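Local coordinates for Dot/Icm T4SS effector (Legionella pneumophila subsp. pneumophila, PDB 4HFV), which is an effector of the Dot/Icm type IV secretion system whose molecular activity is not established, probably acting inside the infected host cell, at residues Gln50-Leu62 with Asp150-Val162. Residues are numbered along the deposited sequence; the frame is centred on the assembly and turned at random.
Sequences QPQVLVLLKTIEL and DKQPFAIKHYSVV
Pro-51, Val-55 and Lys-58, on one side of helix 49-64, meet Tyr-159, Phe-154 and Pro-153 in turn, so the loop ahead of helix 161-188 runs antiparallel to the helix, with CA atoms 5.8 Å apart at Pro-51 and Tyr-159. Two turns shape this loop, type I over Gln-152 to Ala-155 and type II over Ile-156 to Tyr-159. Ile-156, which opens the second turn, points at the helix: its CG2 branch rests on Leu-54, while CD1 lies 3.6 Å from CG2 of Val-55. That same Val-55 methyl sits almost exactly over the middle of the Tyr-159 ring, 3.5 Å from the centroid and 8° off the normal, a CH-pi contact. With CG anti to the backbone N (chi1 179°), the tyrosine ring slants across the helix and meets the methyl with its face, and its hydroxyl is hydrogen-bonded to Asp-164. Pro-51 packs against the second turn, CG 3.6 Å from the carbonyl O of His-158.

The Phe-154 ring is held from several directions. Lys-58 carries its CG anti to the backbone N, over one face of the ring, 4.1 Å from the centroid; bends at chi2 and chi3 then take the chain past the carbonyl O of Pro-153, and NZ ends in a salt bridge with Glu-61. Leu-62 CD1 approaches the ring obliquely, and Thr-59 OG1 lies at its edge, 3.5 Å from CZ. This buried hydroxyl gives its hydrogen to Val-55 O (2.9 Å), an acceptor also gripped by Thr-59 N from the opposite face of the carbonyl plane. Phe-133 and Leu-134 of helix 120-136 also pack against Phe-154. The arrangement is a loop laid along a helix in an all-helical fold, joining helix 49-64 to the N-terminal end of helix 161-188, where Ser-160 is the N-cap; it is structural packing away from the succinate site.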
# COMPACT_ATOMS: atom_id res chain seq x y z
N GLN A 50 -13.80 -20.40 -17.04
CA GLN A 50 -14.04 -19.41 -18.09
C GLN A 50 -13.47 -18.03 -17.74
O GLN A 50 -12.68 -17.51 -18.50
CB GLN A 50 -15.52 -19.32 -18.46
CG GLN A 50 -15.92 -20.51 -19.31
CD GLN A 50 -17.39 -20.51 -19.68
OE1 GLN A 50 -18.05 -19.49 -19.59
NE2 GLN A 50 -17.89 -21.65 -20.13
N PRO A 51 -13.81 -17.47 -16.56
CA PRO A 51 -13.28 -16.12 -16.34
C PRO A 51 -11.78 -16.11 -16.12
O PRO A 51 -11.13 -15.10 -16.46
CB PRO A 51 -14.07 -15.59 -15.12
CG PRO A 51 -14.62 -16.79 -14.43
CD PRO A 51 -14.77 -17.87 -15.51
N GLN A 52 -11.21 -17.18 -15.57
CA GLN A 52 -9.76 -17.21 -15.39
C GLN A 52 -9.08 -17.20 -16.75
O GLN A 52 -8.11 -16.48 -16.98
CB GLN A 52 -9.37 -18.44 -14.60
CG GLN A 52 -9.99 -18.46 -13.23
CD GLN A 52 -9.80 -19.79 -12.54
OE1 GLN A 52 -9.77 -20.84 -13.20
NE2 GLN A 52 -9.62 -19.76 -11.22
N VAL A 53 -9.61 -17.99 -17.67
CA VAL A 53 -9.03 -18.03 -18.99
C VAL A 53 -9.15 -16.70 -19.71
O VAL A 53 -8.17 -16.24 -20.27
CB VAL A 53 -9.66 -19.22 -19.83
CG1 VAL A 53 -9.34 -19.11 -21.27
CG2 VAL A 53 -9.14 -20.52 -19.30
N LEU A 54 -10.32 -16.05 -19.64
CA LEU A 54 -10.53 -14.77 -20.31
C LEU A 54 -9.67 -13.66 -19.70
O LEU A 54 -9.10 -12.82 -20.42
CB LEU A 54 -12.03 -14.40 -20.35
CG LEU A 54 -12.92 -15.34 -21.18
CD1 LEU A 54 -14.41 -15.02 -20.98
CD2 LEU A 54 -12.54 -15.18 -22.61
N VAL A 55 -9.49 -13.70 -18.40
CA VAL A 55 -8.60 -12.71 -17.78
C VAL A 55 -7.16 -12.87 -18.20
O VAL A 55 -6.48 -11.90 -18.53
CB VAL A 55 -8.73 -12.74 -16.28
CG1 VAL A 55 -7.60 -11.96 -15.66
CG2 VAL A 55 -10.09 -12.13 -15.94
N LEU A 56 -6.70 -14.13 -18.27
CA LEU A 56 -5.36 -14.41 -18.77
C LEU A 56 -5.18 -13.94 -20.21
O LEU A 56 -4.20 -13.29 -20.52
CB LEU A 56 -5.04 -15.92 -18.70
CG LEU A 56 -4.66 -16.43 -17.32
CD1 LEU A 56 -4.78 -18.00 -17.21
CD2 LEU A 56 -3.24 -15.97 -17.13
N LEU A 57 -6.13 -14.28 -21.08
CA LEU A 57 -6.07 -13.86 -22.46
C LEU A 57 -6.22 -12.35 -22.63
O LEU A 57 -5.59 -11.76 -23.54
CB LEU A 57 -7.11 -14.62 -23.31
CG LEU A 57 -6.93 -16.15 -23.48
CD1 LEU A 57 -8.13 -16.82 -24.21
CD2 LEU A 57 -5.68 -16.43 -24.20
N LYS A 58 -7.08 -11.69 -21.87
CA LYS A 58 -7.18 -10.23 -21.99
C LYS A 58 -5.87 -9.58 -21.51
O LYS A 58 -5.38 -8.62 -22.11
CB LYS A 58 -8.34 -9.65 -21.19
CG LYS A 58 -8.50 -8.18 -21.32
CD LYS A 58 -8.79 -7.69 -22.74
CE LYS A 58 -10.03 -8.34 -23.30
NZ LYS A 58 -10.35 -7.76 -24.65
N THR A 59 -5.32 -10.12 -20.44
CA THR A 59 -4.05 -9.62 -19.91
C THR A 59 -2.98 -9.73 -20.98
O THR A 59 -2.28 -8.76 -21.25
CB THR A 59 -3.69 -10.33 -18.57
OG1 THR A 59 -4.59 -9.87 -17.57
CG2 THR A 59 -2.27 -10.09 -18.11
N ILE A 60 -2.88 -10.88 -21.64
CA ILE A 60 -1.91 -11.05 -22.69
C ILE A 60 -2.10 -10.08 -23.87
O ILE A 60 -1.13 -9.49 -24.35
CB ILE A 60 -1.95 -12.50 -23.21
CG1 ILE A 60 -1.25 -13.44 -22.21
CG2 ILE A 60 -1.31 -12.57 -24.53
CD1 ILE A 60 -1.66 -14.95 -22.40
N GLU A 61 -3.34 -9.92 -24.33
CA GLU A 61 -3.65 -8.94 -25.40
C GLU A 61 -3.21 -7.51 -25.00
O GLU A 61 -2.68 -6.72 -25.82
CB GLU A 61 -5.17 -8.98 -25.65
CG GLU A 61 -5.70 -8.07 -26.79
CD GLU A 61 -7.24 -7.88 -26.75
OE1 GLU A 61 -7.93 -8.64 -26.04
OE2 GLU A 61 -7.76 -6.96 -27.40
N LEU A 62 -3.45 -7.14 -23.76
CA LEU A 62 -3.18 -5.76 -23.34
C LEU A 62 -1.66 -5.54 -23.22
O LEU A 62 -1.12 -4.53 -23.68
CB LEU A 62 -3.91 -5.42 -22.03
CG LEU A 62 -5.45 -5.31 -22.10
CD1 LEU A 62 -6.09 -5.24 -20.70
CD2 LEU A 62 -5.89 -4.13 -22.95
N ASP A 150 -14.38 4.53 -19.77
CA ASP A 150 -15.60 4.18 -20.51
C ASP A 150 -15.52 2.74 -21.05
O ASP A 150 -16.49 1.99 -21.05
CB ASP A 150 -15.85 5.16 -21.70
CG ASP A 150 -16.74 6.34 -21.33
OD1 ASP A 150 -17.39 6.29 -20.26
OD2 ASP A 150 -16.81 7.32 -22.12
N LYS A 151 -14.34 2.37 -21.54
CA LYS A 151 -14.12 1.03 -22.03
C LYS A 151 -13.46 0.19 -20.94
O LYS A 151 -12.40 0.53 -20.46
CB LYS A 151 -13.26 1.05 -23.29
CG LYS A 151 -14.05 1.48 -24.52
CD LYS A 151 -13.20 1.57 -25.78
CE LYS A 151 -14.03 2.13 -26.95
NZ LYS A 151 -15.13 1.21 -27.35
N GLN A 152 -14.11 -0.91 -20.56
CA GLN A 152 -13.63 -1.78 -19.50
C GLN A 152 -13.19 -3.14 -20.08
O GLN A 152 -14.00 -4.05 -20.20
CB GLN A 152 -14.75 -1.98 -18.47
CG GLN A 152 -15.09 -0.75 -17.66
CD GLN A 152 -14.04 -0.44 -16.63
OE1 GLN A 152 -13.61 -1.31 -15.88
NE2 GLN A 152 -13.65 0.82 -16.55
N PRO A 153 -11.90 -3.27 -20.43
CA PRO A 153 -11.48 -4.55 -21.02
C PRO A 153 -11.71 -5.75 -20.07
O PRO A 153 -11.81 -6.90 -20.52
CB PRO A 153 -9.99 -4.33 -21.27
CG PRO A 153 -9.58 -3.14 -20.34
CD PRO A 153 -10.80 -2.30 -20.30
N PHE A 154 -11.77 -5.49 -18.76
CA PHE A 154 -11.94 -6.57 -17.79
C PHE A 154 -13.37 -6.76 -17.30
O PHE A 154 -13.59 -7.48 -16.32
CB PHE A 154 -10.97 -6.42 -16.62
CG PHE A 154 -9.55 -6.70 -16.98
CD1 PHE A 154 -8.67 -5.67 -17.26
CD2 PHE A 154 -9.12 -8.03 -17.13
CE1 PHE A 154 -7.37 -5.92 -17.64
CE2 PHE A 154 -7.81 -8.29 -17.51
CZ PHE A 154 -6.93 -7.25 -17.77
N ALA A 155 -14.34 -6.16 -17.99
CA ALA A 155 -15.75 -6.43 -17.73
C ALA A 155 -16.11 -7.78 -18.39
O ALA A 155 -16.67 -7.86 -19.46
CB ALA A 155 -16.64 -5.29 -18.26
N ILE A 156 -15.76 -8.84 -17.69
CA ILE A 156 -15.81 -10.19 -18.19
C ILE A 156 -16.82 -10.89 -17.29
O ILE A 156 -16.83 -10.68 -16.05
CB ILE A 156 -14.42 -10.83 -18.05
CG1 ILE A 156 -13.42 -10.19 -19.03
CG2 ILE A 156 -14.47 -12.39 -18.20
CD1 ILE A 156 -11.89 -10.48 -18.65
N LYS A 157 -17.67 -11.71 -17.91
CA LYS A 157 -18.72 -12.35 -17.17
C LYS A 157 -18.13 -13.22 -16.08
O LYS A 157 -17.15 -13.98 -16.31
CB LYS A 157 -19.60 -13.19 -18.10
CG LYS A 157 -20.95 -13.56 -17.50
CD LYS A 157 -21.79 -14.41 -18.47
CE LYS A 157 -21.14 -15.76 -18.73
NZ LYS A 157 -21.84 -16.56 -19.79
N HIS A 158 -18.76 -13.12 -14.91
CA HIS A 158 -18.47 -13.92 -13.73
C HIS A 158 -17.12 -13.58 -13.19
O HIS A 158 -16.49 -14.38 -12.48
CB HIS A 158 -18.59 -15.43 -14.06
CG HIS A 158 -19.98 -15.83 -14.39
ND1 HIS A 158 -21.07 -15.27 -13.75
CD2 HIS A 158 -20.48 -16.65 -15.33
CE1 HIS A 158 -22.18 -15.76 -14.27
NE2 HIS A 158 -21.84 -16.61 -15.23
N TYR A 159 -16.68 -12.37 -13.53
CA TYR A 159 -15.43 -11.84 -13.03
C TYR A 159 -15.63 -10.39 -12.50
O TYR A 159 -16.29 -9.58 -13.15
CB TYR A 159 -14.37 -11.86 -14.12
CG TYR A 159 -13.06 -11.30 -13.68
CD1 TYR A 159 -12.30 -11.93 -12.71
CD2 TYR A 159 -12.57 -10.11 -14.23
CE1 TYR A 159 -11.08 -11.37 -12.28
CE2 TYR A 159 -11.38 -9.58 -13.83
CZ TYR A 159 -10.62 -10.21 -12.86
OH TYR A 159 -9.42 -9.60 -12.48
N SER A 160 -15.07 -10.09 -11.34
CA SER A 160 -15.04 -8.72 -10.81
C SER A 160 -13.60 -8.23 -10.68
O SER A 160 -12.88 -8.62 -9.77
CB SER A 160 -15.71 -8.64 -9.45
OG SER A 160 -15.59 -7.30 -8.93
N VAL A 161 -13.18 -7.40 -11.63
CA VAL A 161 -11.83 -6.87 -11.63
C VAL A 161 -11.59 -6.03 -10.37
O VAL A 161 -10.49 -6.04 -9.80
CB VAL A 161 -11.55 -6.09 -12.92
CG1 VAL A 161 -12.43 -4.79 -13.02
CG2 VAL A 161 -10.07 -5.72 -13.06
N VAL A 162 -12.63 -5.35 -9.87
CA VAL A 162 -12.43 -4.55 -8.64
C VAL A 162 -12.21 -5.44 -7.43
O VAL A 162 -11.36 -5.14 -6.59
CB VAL A 162 -13.61 -3.58 -8.37
CG1 VAL A 162 -13.41 -2.84 -7.07
CG2 VAL A 162 -13.72 -2.60 -9.50